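Putative enoyl-CoA hydratase/isomerase (Bordetella parapertussis, PDB 3ISA) probably acts on acyl-CoA thioesters as an enoyl-CoA hydratase or isomerase of the crotonase family, its exact substrate and reaction not being established. Local coordinates at residues 122-127 against 175-181; 60-66 against 104-110; 43-47 against 93-99. All coordinates share one frame; numbering follows the deposited sequence. Where two conformers were deposited one is given.

Contact 1 of 3, residues 122-127 against 175-181; sequences WRYCTP and GFVRDCA
A bend at chi3 of Arg178 (93°) turns its guanidinium flat onto the indole of Trp122, and Tyr124, with CG anti to the carbonyl carbon (chi1 -68°), holds its phenol against the same arginine chain. Here strand 122-125 of the crotonase-type sheet takes on its parallel edge partner, the short, weakly bonded strand 179-180. The guanidinium and indole planes lie 8° apart, and Arg178 CZ sits 3.8 Å from the centroid of the five-membered ring of Trp122, a cation-pi stack over the face. Arg178 NE gives its in-plane N-H to Tyr124 OH at 2.8 Å, Arg178 CB lies over one face of that ring, toward its rim, in a CH-pi contact, and Arg178 N bonds Arg123 O at 2.7 Å. Arg123 reaches the other way: its NE binds Phe176 O at 2.7 Å, and its NH1 meets Gly175 O at 3.3 Å, close to the guanidinium plane. Gly175 ends the preceding helix in a Schellman motif, so this grip ties the helix end to the strand. Arg123 NH2 bonds Cys120 O, and NH1 also forms a salt bridge with Asp154 of a second subunit. Farther along, Ala181 N donates to Cys125 O at 2.8 Å. On the sheet face they share, Cys125 SG and Cys180 SG lie 4.3 Å apart, in contact but not bonded as a disulfide.

Contact 2 of 3, residues 60-66 against 104-110; sequences GRNFSAG and LAHGRNF
The loop and strand that meet here lie beside what is probably the acyl-CoA pocket: Ala65 CB packs on Phe110 CD2 at 4.0 Å, and a bound glycerol lies about 4 Å from the Phe110 side chain. Phe110 N donates to Ser64 O at 3.1 Å, in the carbonyl plane and on a lone pair. Next to it, Asn109 OD1 takes two backbone N-H groups at once, Phe63 N at 2.8 Å and Ser64 N at 3.1 Å, while its ND2 turns back to His106 O. The amide is thereby fixed in rotation, with its oxygen facing the loop. In crotonase-fold enzymes the loop after strand 53-58, here 60-66, and the turn following strand 108-110 supply the backbone N-H groups of the oxyanion hole, and by family resemblance they probably do so here. Ser64 OG closes an ST turn by accepting from Gly66 N and also bonds Asn29 O. Asn62 CG stands between its backbone N and carbonyl carbon (chi1 80°), from where ND2 reaches Arg108 O at 3.0 Å; ND2 also bonds Arg28 O. At the far end His106 covers the loop's start. The Asn62 backbone lies over one face of the imidazole, and His106 NE2 donates in its ring plane to Gly60 O at 2.8 Å, nearly straight at 172°, although it approaches that carbonyl from above its plane.

Contact 3 of 3, residues 43-47 against 93-99; sequences VDAAH and RVAGSPS
Val43 turns toward the neighbouring helix, where its CG2 meets Val94 CG2 at 4.1 Å, the two side chains crossing at about a right angle; its CG1 touches Arg93 CB. One residue on, Asp44 receives Arg93 side-on: NE reaches OD1 of Asp44 at 2.8 Å, and Arg93 NH1 reaches Asp44 OD2 at 2.9 Å. Both nitrogens come in on the syn side of the carboxylate, whose plane is turned 32° from that of the guanidinium, giving a bidentate salt bridge between two partly exposed side chains. A helical turn after Val43 comes His47, with CG anti to its carbonyl carbon (chi1 -65°), which sends the imidazole over to the chain leaving the second helix. Pro98 CD lies above the centre of one ring face, 3.8 Å from the centroid of the His47 ring, a CH-pi contact, while Val43 O sits over the opposite face. His47 NE2 makes a weak, bent bond to Ser97 OG, and that oxygen also accepts from Ser99 N at 3.1 Å, closing an ST turn. Helices 33-48 and 77-95, joined here, are the successive connections of two beta-alpha-beta crossovers through strands 17-22, 53-58 and 100-105, as expected of the crotonase fold.

From the N terminus, helix 33-48 opens contact 3, and strand 53-58 then leads into the loop that opens contact 2. Helix 77-95 closes contact 3 at its C-terminal end, and the chain then runs through strand 100-105 to close contact 2, so these two cross, with their centres about 21 Å apart on opposite sides of the chain's centre. Contact 1 follows in series: strand 122-125 waits for 175-181 across 47 residues, about half helical. Contacts 1 and 2 touch in the sheet, where Tyr124 O lies 3.0 Å from Ala105 N. Contact 3 joins the crossover helices, contact 2 sets its loop on strands 100-105 and 108-110, and contact 1 adds outer strand 179-180.

Contact 1 of 3, residues 122-127 against 175-181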
ATOM      1  N   TRP D 122      -2.688 -21.651  16.673  1.00 20.17           N
ATOM      2  CA  TRP D 122      -3.389 -22.165  17.868  1.00 22.89           C
ATOM      3  C   TRP D 122      -2.402 -22.127  19.032  1.00 25.25           C
ATOM      4  O   TRP D 122      -1.319 -22.719  18.963  1.00 24.77           O
ATOM      5  CB  TRP D 122      -3.916 -23.590  17.628  1.00 22.71           C
ATOM      6  CG  TRP D 122      -5.115 -23.728  16.707  1.00 24.81           C
ATOM      7  CD1 TRP D 122      -5.486 -22.888  15.686  1.00 36.34           C
ATOM      8  CD2 TRP D 122      -6.085 -24.782  16.725  1.00 30.16           C
ATOM      9  NE1 TRP D 122      -6.629 -23.359  15.075  1.00 38.07           N
ATOM     10  CE2 TRP D 122      -7.012 -24.521  15.690  1.00 40.55           C
ATOM     11  CE3 TRP D 122      -6.261 -25.926  17.517  1.00 29.52           C
ATOM     12  CZ2 TRP D 122      -8.102 -25.360  15.434  1.00 39.61           C
ATOM     13  CZ3 TRP D 122      -7.352 -26.757  17.262  1.00 28.83           C
ATOM     14  CH2 TRP D 122      -8.243 -26.474  16.221  1.00 30.04           C
ATOM     15  N   ARG D 123      -2.744 -21.397  20.090  1.00 19.19           N
ATOM     16  CA  ARG D 123      -1.810 -21.197  21.187  0.50 20.09           C
ATOM     17  C   ARG D 123      -2.470 -21.538  22.515  1.00 25.62           C
ATOM     18  O   ARG D 123      -3.514 -20.978  22.854  1.00 28.25           O
ATOM     19  CB  ARG D 123      -1.300 -19.749  21.205  0.50 19.55           C
ATOM     20  CG  ARG D 123      -0.684 -19.279  19.897  0.50 19.02           C
ATOM     21  CD  ARG D 123      -0.327 -17.793  19.936  0.50 15.18           C
ATOM     22  NE  ARG D 123      -1.500 -16.924  20.032  0.50  7.56           N
ATOM     23  CZ  ARG D 123      -2.288 -16.585  19.007  0.50 17.96           C
ATOM     24  NH1 ARG D 123      -3.341 -15.789  19.208  0.50 18.01           N
ATOM     25  NH2 ARG D 123      -2.036 -17.036  17.781  0.50 16.62           N
ATOM     26  N   TYR D 124      -1.853 -22.464  23.248  1.00 22.97           N
ATOM     27  CA  TYR D 124      -2.359 -22.894  24.554  1.00 26.06           C
ATOM     28  C   TYR D 124      -1.222 -22.849  25.558  1.00 27.81           C
ATOM     29  O   TYR D 124      -0.055 -23.025  25.197  1.00 23.50           O
ATOM     30  CB  TYR D 124      -2.912 -24.326  24.485  1.00 22.47           C
ATOM     31  CG  TYR D 124      -4.178 -24.483  23.672  1.00 29.56           C
ATOM     32  CD1 TYR D 124      -5.436 -24.357  24.271  1.00 36.73           C
ATOM     33  CD2 TYR D 124      -4.123 -24.787  22.312  1.00 30.58           C
ATOM     34  CE1 TYR D 124      -6.603 -24.512  23.529  1.00 29.89           C
ATOM     35  CE2 TYR D 124      -5.279 -24.938  21.562  1.00 32.79           C
ATOM     36  CZ  TYR D 124      -6.516 -24.803  22.178  1.00 35.85           C
ATOM     37  OH  TYR D 124      -7.663 -24.952  21.439  1.00 35.77           O
ATOM     38  N   CYS D 125      -1.551 -22.620  26.828  1.00 25.79           N
ATOM     39  CA  CYS D 125      -0.535 -22.732  27.864  1.00 24.04           C
ATOM     40  C   CYS D 125      -1.103 -23.341  29.147  1.00 28.09           C
ATOM     41  O   CYS D 125      -2.317 -23.411  29.309  1.00 29.16           O
ATOM     42  CB  CYS D 125       0.131 -21.382  28.141  1.00 27.59           C
ATOM     43  SG  CYS D 125      -0.920 -20.156  28.951  1.00 28.36           S
ATOM     44  N   THR D 126      -0.219 -23.791  30.030  1.00 30.66           N
ATOM     45  CA  THR D 126      -0.612 -24.252  31.363  1.00 31.36           C
ATOM     46  C   THR D 126      -1.061 -23.042  32.203  1.00 32.10           C
ATOM     47  O   THR D 126      -0.588 -21.929  31.967  1.00 26.75           O
ATOM     48  CB  THR D 126       0.543 -24.999  32.080  1.00 28.25           C
ATOM     49  OG1 THR D 126       1.729 -24.187  32.090  1.00 29.78           O
ATOM     50  CG2 THR D 126       0.819 -26.354  31.426  1.00 21.75           C
ATOM     51  N   PRO D 127      -1.980 -23.244  33.181  1.00 32.72           N
ATOM     52  CA  PRO D 127      -2.424 -22.117  34.029  1.00 32.32           C
ATOM     53  C   PRO D 127      -1.300 -21.407  34.784  1.00 34.14           C
ATOM     54  O   PRO D 127      -1.456 -20.246  35.156  1.00 39.61           O
ATOM     55  CB  PRO D 127      -3.371 -22.782  35.037  1.00 36.22           C
ATOM     56  CG  PRO D 127      -3.831 -24.012  34.382  1.00 40.06           C
ATOM     57  CD  PRO D 127      -2.683 -24.492  33.535  1.00 34.19           C
ATOM     58  N   GLY D 175      -6.279 -12.406  24.486  1.00 25.61           N
ATOM     59  CA  GLY D 175      -6.375 -13.240  23.284  1.00 26.75           C
ATOM     60  C   GLY D 175      -5.037 -13.780  22.791  1.00 23.63           C
ATOM     61  O   GLY D 175      -4.938 -14.264  21.658  1.00 25.14           O
ATOM     62  N   PHE D 176      -4.018 -13.712  23.648  1.00 22.05           N
ATOM     63  CA  PHE D 176      -2.708 -14.277  23.330  1.00 21.49           C
ATOM     64  C   PHE D 176      -2.734 -15.817  23.360  1.00 28.06           C
ATOM     65  O   PHE D 176      -1.988 -16.466  22.630  1.00 21.69           O
ATOM     66  CB  PHE D 176      -1.608 -13.689  24.233  1.00 22.98           C
ATOM     67  CG  PHE D 176      -0.202 -14.014  23.771  1.00 18.81           C
ATOM     68  CD1 PHE D 176       0.242 -13.624  22.507  1.00 19.70           C
ATOM     69  CD2 PHE D 176       0.670 -14.705  24.595  1.00 18.88           C
ATOM     70  CE1 PHE D 176       1.542 -13.936  22.075  1.00 19.05           C
ATOM     71  CE2 PHE D 176       1.970 -15.028  24.173  1.00 24.92           C
ATOM     72  CZ  PHE D 176       2.405 -14.642  22.909  1.00 19.96           C
ATOM     73  N   VAL D 177      -3.580 -16.400  24.212  1.00 25.50           N
ATOM     74  CA  VAL D 177      -3.805 -17.858  24.182  1.00 27.54           C
ATOM     75  C   VAL D 177      -5.287 -18.154  23.944  1.00 29.46           C
ATOM     76  O   VAL D 177      -6.152 -17.357  24.331  1.00 30.14           O
ATOM     77  CB  VAL D 177      -3.255 -18.614  25.445  1.00 27.54           C
ATOM     78  CG1 VAL D 177      -1.734 -18.469  25.552  1.00 30.07           C
ATOM     79  CG2 VAL D 177      -3.917 -18.147  26.730  1.00 29.44           C
ATOM     80  N   ARG D 178      -5.565 -19.271  23.270  1.00 28.31           N
ATOM     81  CA  ARG D 178      -6.937 -19.739  23.037  1.00 32.47           C
ATOM     82  C   ARG D 178      -7.570 -20.085  24.363  1.00 32.71           C
ATOM     83  O   ARG D 178      -8.717 -19.728  24.637  1.00 35.12           O
ATOM     84  CB  ARG D 178      -6.939 -21.001  22.179  1.00 33.01           C
ATOM     85  CG  ARG D 178      -7.091 -20.753  20.720  1.00 42.58           C
ATOM     86  CD  ARG D 178      -6.714 -21.990  19.916  1.00 51.76           C
ATOM     87  NE  ARG D 178      -7.858 -22.855  19.613  1.00 63.17           N
ATOM     88  CZ  ARG D 178      -8.647 -22.720  18.546  1.00 62.18           C
ATOM     89  NH1 ARG D 178      -9.656 -23.564  18.352  1.00 56.40           N
ATOM     90  NH2 ARG D 178      -8.433 -21.741  17.675  1.00 49.02           N
ATOM     91  N   ASP D 179      -6.796 -20.787  25.180  1.00 28.73           N
ATOM     92  CA  ASP D 179      -7.236 -21.233  26.478  1.00 36.00           C
ATOM     93  C   ASP D 179      -6.044 -21.723  27.260  1.00 34.79           C
ATOM     94  O   ASP D 179      -4.946 -21.911  26.714  1.00 27.77           O
ATOM     95  CB  ASP D 179      -8.274 -22.357  26.355  1.00 37.85           C
ATOM     96  CG  ASP D 179      -9.385 -22.232  27.389  1.00 54.02           C
ATOM     97  OD1 ASP D 179      -9.078 -22.146  28.604  1.00 49.89           O
ATOM     98  OD2 ASP D 179     -10.564 -22.203  26.978  1.00 61.98           O
ATOM     99  N   CYS D 180      -6.273 -21.913  28.553  1.00 32.72           N
ATOM    100  CA  CYS D 180      -5.327 -22.569  29.413  1.00 34.06           C
ATOM    101  C   CYS D 180      -5.664 -24.047  29.446  1.00 37.92           C
ATOM    102  O   CYS D 180      -6.836 -24.424  29.386  1.00 38.66           O
ATOM    103  CB  CYS D 180      -5.365 -21.950  30.802  1.00 37.66           C
ATOM    104  SG  CYS D 180      -4.812 -20.240  30.740  1.00 41.19           S
ATOM    105  N   ALA D 181      -4.634 -24.883  29.503  1.00 34.52           N
ATOM    106  CA  ALA D 181      -4.822 -26.325  29.478  1.00 33.75           C
ATOM    107  C   ALA D 181      -3.632 -27.008  30.120  1.00 34.84           C
ATOM    108  O   ALA D 181      -2.478 -26.729  29.772  1.00 31.38           O
ATOM    109  CB  ALA D 181      -5.014 -26.825  28.049  1.00 34.08           C
TER

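Contact 2 of 3, residues 60-66 against 104-110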
ATOM      1  N   GLY D  60      11.358 -30.473  29.346  1.00 25.54           N
ATOM      2  CA  GLY D  60      11.754 -29.893  30.630  1.00 24.99           C
ATOM      3  C   GLY D  60      10.711 -28.941  31.203  1.00 23.65           C
ATOM      4  O   GLY D  60       9.515 -29.181  31.063  1.00 25.38           O
ATOM      5  N   ARG D  61      11.182 -27.848  31.810  1.00 24.03           N
ATOM      6  CA  ARG D  61      10.359 -26.947  32.630  0.50 27.18           C
ATOM      7  C   ARG D  61       9.640 -25.829  31.861  1.00 28.41           C
ATOM      8  O   ARG D  61       8.733 -25.174  32.399  1.00 23.51           O
ATOM      9  CB  ARG D  61      11.230 -26.327  33.735  0.50 29.02           C
ATOM     10  CG  ARG D  61      11.761 -27.321  34.771  0.50 33.44           C
ATOM     11  CD  ARG D  61      12.819 -26.691  35.687  0.50 36.75           C
ATOM     12  NE  ARG D  61      14.148 -27.287  35.525  0.50 43.87           N
ATOM     13  CZ  ARG D  61      15.191 -26.686  34.957  0.50 44.81           C
ATOM     14  NH1 ARG D  61      15.085 -25.450  34.481  0.50 37.01           N
ATOM     15  NH2 ARG D  61      16.354 -27.325  34.866  0.50 42.52           N
ATOM     16  N   ASN D  62      10.057 -25.577  30.621  1.00 21.67           N
ATOM     17  CA  ASN D  62       9.435 -24.489  29.841  1.00 20.66           C
ATOM     18  C   ASN D  62       9.328 -24.760  28.338  1.00 23.53           C
ATOM     19  O   ASN D  62       9.741 -25.828  27.857  1.00 20.78           O
ATOM     20  CB  ASN D  62      10.136 -23.134  30.103  1.00 19.28           C
ATOM     21  CG  ASN D  62      11.438 -22.964  29.313  1.00 24.09           C
ATOM     22  OD1 ASN D  62      12.036 -23.935  28.846  1.00 28.07           O
ATOM     23  ND2 ASN D  62      11.886 -21.709  29.169  1.00 21.61           N
ATOM     24  N   PHE D  63       8.778 -23.781  27.622  1.00 19.17           N
ATOM     25  CA  PHE D  63       8.721 -23.780  26.154  1.00 19.97           C
ATOM     26  C   PHE D  63      10.069 -23.275  25.591  1.00 21.24           C
ATOM     27  O   PHE D  63      10.786 -24.039  24.933  1.00 18.27           O
ATOM     28  CB  PHE D  63       7.512 -22.937  25.688  1.00 21.54           C
ATOM     29  CG  PHE D  63       7.362 -22.828  24.191  1.00 22.56           C
ATOM     30  CD1 PHE D  63       6.725 -23.831  23.466  1.00 24.12           C
ATOM     31  CD2 PHE D  63       7.849 -21.706  23.507  1.00 20.34           C
ATOM     32  CE1 PHE D  63       6.582 -23.725  22.071  1.00 24.83           C
ATOM     33  CE2 PHE D  63       7.721 -21.595  22.132  1.00 22.62           C
ATOM     34  CZ  PHE D  63       7.096 -22.600  21.409  1.00 17.44           C
ATOM     35  N   SER D  64      10.408 -22.012  25.864  1.00 16.32           N
ATOM     36  CA  SER D  64      11.723 -21.433  25.523  1.00 17.51           C
ATOM     37  C   SER D  64      12.008 -20.100  26.228  1.00 17.35           C
ATOM     38  O   SER D  64      11.146 -19.206  26.290  1.00 19.02           O
ATOM     39  CB  SER D  64      11.863 -21.223  23.997  1.00 15.74           C
ATOM     40  OG  SER D  64      13.082 -20.566  23.687  1.00 19.38           O
ATOM     41  N   ALA D  65      13.250 -19.961  26.685  1.00 19.22           N
ATOM     42  CA  ALA D  65      13.768 -18.700  27.218  1.00 20.64           C
ATOM     43  C   ALA D  65      14.322 -17.762  26.143  1.00 20.76           C
ATOM     44  O   ALA D  65      14.908 -16.731  26.473  1.00 23.40           O
ATOM     45  CB  ALA D  65      14.819 -18.973  28.289  1.00 21.00           C
ATOM     46  N   GLY D  66      14.121 -18.097  24.862  1.00 18.97           N
ATOM     47  CA  GLY D  66      14.532 -17.204  23.777  1.00 22.15           C
ATOM     48  C   GLY D  66      16.023 -17.261  23.507  1.00 21.02           C
ATOM     49  O   GLY D  66      16.638 -18.272  23.756  1.00 18.62           O
ATOM     50  N   LEU D 104       2.379 -25.084  22.431  1.00 17.05           N
ATOM     51  CA  LEU D 104       1.953 -25.511  23.750  1.00 19.71           C
ATOM     52  C   LEU D 104       3.027 -25.093  24.741  1.00 22.17           C
ATOM     53  O   LEU D 104       4.129 -25.658  24.747  1.00 21.76           O
ATOM     54  CB  LEU D 104       1.760 -27.032  23.770  1.00 23.38           C
ATOM     55  CG  LEU D 104       0.703 -27.629  22.834  1.00 18.44           C
ATOM     56  CD1 LEU D 104       0.948 -29.133  22.658  1.00 25.84           C
ATOM     57  CD2 LEU D 104      -0.714 -27.348  23.308  1.00 22.81           C
ATOM     58  N   ALA D 105       2.725 -24.059  25.530  1.00 22.14           N
ATOM     59  CA  ALA D 105       3.717 -23.448  26.418  1.00 23.06           C
ATOM     60  C   ALA D 105       3.459 -23.813  27.867  1.00 25.58           C
ATOM     61  O   ALA D 105       2.311 -24.002  28.272  1.00 22.97           O
ATOM     62  CB  ALA D 105       3.712 -21.944  26.288  1.00 27.32           C
ATOM     63  N   HIS D 106       4.542 -23.895  28.629  1.00 25.40           N
ATOM     64  CA  HIS D 106       4.481 -24.090  30.061  1.00 26.71           C
ATOM     65  C   HIS D 106       5.678 -23.378  30.653  1.00 27.47           C
ATOM     66  O   HIS D 106       6.569 -22.963  29.908  1.00 25.04           O
ATOM     67  CB  HIS D 106       4.409 -25.589  30.435  1.00 27.92           C
ATOM     68  CG  HIS D 106       5.637 -26.384  30.091  1.00 24.15           C
ATOM     69  ND1 HIS D 106       6.033 -26.629  28.796  1.00 28.76           N
ATOM     70  CD2 HIS D 106       6.527 -27.028  30.883  1.00 23.32           C
ATOM     71  CE1 HIS D 106       7.133 -27.363  28.804  1.00 25.41           C
ATOM     72  NE2 HIS D 106       7.455 -27.616  30.059  1.00 26.48           N
ATOM     73  N   GLY D 107       5.679 -23.175  31.972  1.00 23.45           N
ATOM     74  CA  GLY D 107       6.813 -22.557  32.645  1.00 24.71           C
ATOM     75  C   GLY D 107       7.035 -21.102  32.245  1.00 24.67           C
ATOM     76  O   GLY D 107       6.134 -20.448  31.685  1.00 24.35           O
ATOM     77  N   ARG D 108       8.248 -20.624  32.516  1.00 29.93           N
ATOM     78  CA  ARG D 108       8.627 -19.232  32.284  0.50 28.33           C
ATOM     79  C   ARG D 108       9.293 -19.061  30.917  1.00 22.92           C
ATOM     80  O   ARG D 108      10.345 -19.654  30.645  1.00 21.50           O
ATOM     81  CB  ARG D 108       9.562 -18.752  33.395  0.50 30.20           C
ATOM     82  CG  ARG D 108       8.945 -18.808  34.801  0.50 36.70           C
ATOM     83  CD  ARG D 108       9.986 -18.549  35.890  0.50 36.90           C
ATOM     84  NE  ARG D 108      10.622 -17.242  35.734  0.50 51.65           N
ATOM     85  CZ  ARG D 108      11.434 -16.678  36.625  0.50 54.91           C
ATOM     86  NH1 ARG D 108      11.722 -17.295  37.764  0.50 59.83           N
ATOM     87  NH2 ARG D 108      11.954 -15.484  36.374  0.50 52.73           N
ATOM     88  N   ASN D 109       8.681 -18.245  30.075  1.00 24.95           N
ATOM     89  CA  ASN D 109       9.118 -18.083  28.695  1.00 18.94           C
ATOM     90  C   ASN D 109       9.486 -16.648  28.375  1.00 23.32           C
ATOM     91  O   ASN D 109       8.842 -15.714  28.863  1.00 19.51           O
ATOM     92  CB  ASN D 109       8.029 -18.611  27.781  1.00 15.60           C
ATOM     93  CG  ASN D 109       7.604 -20.037  28.172  1.00 16.71           C
ATOM     94  OD1 ASN D 109       8.372 -20.993  27.995  1.00 20.67           O
ATOM     95  ND2 ASN D 109       6.414 -20.172  28.755  1.00 21.64           N
ATOM     96  N   PHE D 110      10.517 -16.480  27.550  1.00 19.22           N
ATOM     97  CA  PHE D 110      11.154 -15.180  27.361  1.00 19.80           C
ATOM     98  C   PHE D 110      11.476 -14.892  25.903  1.00 25.43           C
ATOM     99  O   PHE D 110      11.868 -15.802  25.161  1.00 19.45           O
ATOM    100  CB  PHE D 110      12.468 -15.093  28.151  1.00 23.96           C
ATOM    101  CG  PHE D 110      12.296 -15.201  29.639  1.00 26.19           C
ATOM    102  CD1 PHE D 110      12.009 -14.069  30.395  1.00 31.79           C
ATOM    103  CD2 PHE D 110      12.441 -16.429  30.283  1.00 23.75           C
ATOM    104  CE1 PHE D 110      11.848 -14.154  31.771  1.00 35.04           C
ATOM    105  CE2 PHE D 110      12.282 -16.529  31.667  1.00 33.86           C
ATOM    106  CZ  PHE D 110      11.987 -15.379  32.410  1.00 25.98           C
TER

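Contact 3 of 3, residues 43-47 against 93-99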
ATOM      1  N   VAL D  43      11.228 -26.942   9.697  1.00 15.82           N
ATOM      2  CA  VAL D  43      10.083 -26.198   9.140  1.00 16.57           C
ATOM      3  C   VAL D  43      10.087 -26.211   7.600  1.00 19.17           C
ATOM      4  O   VAL D  43       9.050 -26.474   6.983  1.00 20.23           O
ATOM      5  CB  VAL D  43       9.984 -24.755   9.738  1.00 15.46           C
ATOM      6  CG1 VAL D  43       8.956 -23.951   9.010  1.00 16.32           C
ATOM      7  CG2 VAL D  43       9.613 -24.842  11.249  1.00 20.16           C
ATOM      8  N   ASP D  44      11.247 -25.961   6.993  1.00 16.58           N
ATOM      9  CA  ASP D  44      11.385 -26.018   5.524  1.00 17.34           C
ATOM     10  C   ASP D  44      11.042 -27.403   4.964  1.00 17.42           C
ATOM     11  O   ASP D  44      10.370 -27.499   3.938  1.00 20.67           O
ATOM     12  CB  ASP D  44      12.791 -25.613   5.069  1.00 18.65           C
ATOM     13  CG  ASP D  44      13.067 -24.122   5.228  1.00 25.95           C
ATOM     14  OD1 ASP D  44      12.156 -23.353   5.604  1.00 21.57           O
ATOM     15  OD2 ASP D  44      14.218 -23.708   4.985  1.00 26.65           O
ATOM     16  N   ALA D  45      11.486 -28.461   5.650  1.00 17.95           N
ATOM     17  CA  ALA D  45      11.208 -29.835   5.234  1.00 18.76           C
ATOM     18  C   ALA D  45       9.712 -30.134   5.331  1.00 21.52           C
ATOM     19  O   ALA D  45       9.142 -30.727   4.423  1.00 20.53           O
ATOM     20  CB  ALA D  45      12.014 -30.814   6.078  1.00 15.81           C
ATOM     21  N   ALA D  46       9.078 -29.694   6.421  1.00 20.39           N
ATOM     22  CA  ALA D  46       7.631 -29.845   6.589  1.00 23.21           C
ATOM     23  C   ALA D  46       6.817 -29.117   5.501  1.00 18.88           C
ATOM     24  O   ALA D  46       5.780 -29.632   5.065  1.00 22.86           O
ATOM     25  CB  ALA D  46       7.207 -29.394   7.968  1.00 20.46           C
ATOM     26  N   HIS D  47       7.296 -27.941   5.071  1.00 19.18           N
ATOM     27  CA  HIS D  47       6.622 -27.217   4.014  0.50 19.81           C
ATOM     28  C   HIS D  47       6.770 -27.943   2.664  1.00 22.29           C
ATOM     29  O   HIS D  47       5.805 -28.026   1.902  1.00 20.16           O
ATOM     30  CB  HIS D  47       7.085 -25.757   3.978  0.50 19.14           C
ATOM     31  CG  HIS D  47       6.709 -24.975   5.207  0.50 20.29           C
ATOM     32  ND1 HIS D  47       7.147 -23.690   5.438  0.50 17.91           N
ATOM     33  CD2 HIS D  47       5.945 -25.307   6.275  0.50  8.61           C
ATOM     34  CE1 HIS D  47       6.656 -23.261   6.586  0.50 10.71           C
ATOM     35  NE2 HIS D  47       5.934 -24.228   7.119  0.50 12.92           N
ATOM     36  N   ARG D  93       8.784 -17.773   8.750  1.00 19.93           N
ATOM     37  CA  ARG D  93       8.467 -19.063   8.144  1.00 18.86           C
ATOM     38  C   ARG D  93       7.341 -19.763   8.905  1.00 16.52           C
ATOM     39  O   ARG D  93       6.418 -20.286   8.296  1.00 17.21           O
ATOM     40  CB  ARG D  93       9.702 -19.962   8.132  1.00 20.01           C
ATOM     41  CG  ARG D  93      10.594 -19.760   6.930  1.00 26.78           C
ATOM     42  CD  ARG D  93      12.008 -20.051   7.340  1.00 30.17           C
ATOM     43  NE  ARG D  93      12.800 -20.735   6.322  1.00 36.53           N
ATOM     44  CZ  ARG D  93      13.648 -20.133   5.503  1.00 31.33           C
ATOM     45  NH1 ARG D  93      14.343 -20.854   4.641  1.00 33.46           N
ATOM     46  NH2 ARG D  93      13.808 -18.817   5.544  1.00 29.71           N
ATOM     47  N   VAL D  94       7.416 -19.736  10.232  1.00 13.31           N
ATOM     48  CA  VAL D  94       6.361 -20.328  11.077  1.00 13.70           C
ATOM     49  C   VAL D  94       5.043 -19.533  10.937  1.00 13.79           C
ATOM     50  O   VAL D  94       3.974 -20.128  10.681  1.00 14.50           O
ATOM     51  CB  VAL D  94       6.816 -20.448  12.546  1.00 17.39           C
ATOM     52  CG1 VAL D  94       5.682 -21.031  13.433  1.00 15.31           C
ATOM     53  CG2 VAL D  94       8.094 -21.300  12.635  1.00 17.23           C
ATOM     54  N   ALA D  95       5.134 -18.204  11.051  1.00 14.70           N
ATOM     55  CA  ALA D  95       3.950 -17.317  10.949  1.00 18.83           C
ATOM     56  C   ALA D  95       3.191 -17.450   9.634  1.00 20.28           C
ATOM     57  O   ALA D  95       1.951 -17.478   9.630  1.00 19.10           O
ATOM     58  CB  ALA D  95       4.322 -15.871  11.197  1.00 20.20           C
ATOM     59  N   GLY D  96       3.937 -17.534   8.534  1.00 18.56           N
ATOM     60  CA  GLY D  96       3.367 -17.639   7.185  1.00 18.95           C
ATOM     61  C   GLY D  96       3.226 -19.074   6.678  1.00 21.78           C
ATOM     62  O   GLY D  96       3.088 -19.297   5.478  1.00 19.96           O
ATOM     63  N   SER D  97       3.250 -20.045   7.585  1.00 16.48           N
ATOM     64  CA  SER D  97       3.237 -21.465   7.199  1.00 15.10           C
ATOM     65  C   SER D  97       1.916 -21.842   6.487  1.00 15.11           C
ATOM     66  O   SER D  97       0.840 -21.453   6.940  1.00 18.80           O
ATOM     67  CB  SER D  97       3.421 -22.354   8.420  1.00 19.64           C
ATOM     68  OG  SER D  97       3.533 -23.726   8.058  1.00 21.71           O
ATOM     69  N   PRO D  98       2.008 -22.616   5.396  1.00 19.27           N
ATOM     70  CA  PRO D  98       0.827 -23.272   4.810  1.00 20.13           C
ATOM     71  C   PRO D  98       0.247 -24.348   5.734  1.00 19.16           C
ATOM     72  O   PRO D  98      -0.907 -24.748   5.556  1.00 20.32           O
ATOM     73  CB  PRO D  98       1.380 -23.922   3.534  1.00 25.05           C
ATOM     74  CG  PRO D  98       2.695 -23.217   3.269  1.00 31.94           C
ATOM     75  CD  PRO D  98       3.234 -22.904   4.627  1.00 23.11           C
ATOM     76  N   SER D  99       1.049 -24.855   6.671  1.00 20.00           N
ATOM     77  CA  SER D  99       0.538 -25.794   7.685  1.00 19.33           C
ATOM     78  C   SER D  99      -0.226 -25.018   8.745  1.00 21.90           C
ATOM     79  O   SER D  99       0.107 -23.872   9.034  1.00 17.72           O
ATOM     80  CB  SER D  99       1.679 -26.512   8.395  1.00 22.14           C
ATOM     81  OG  SER D  99       2.569 -27.154   7.493  1.00 21.34           O
TER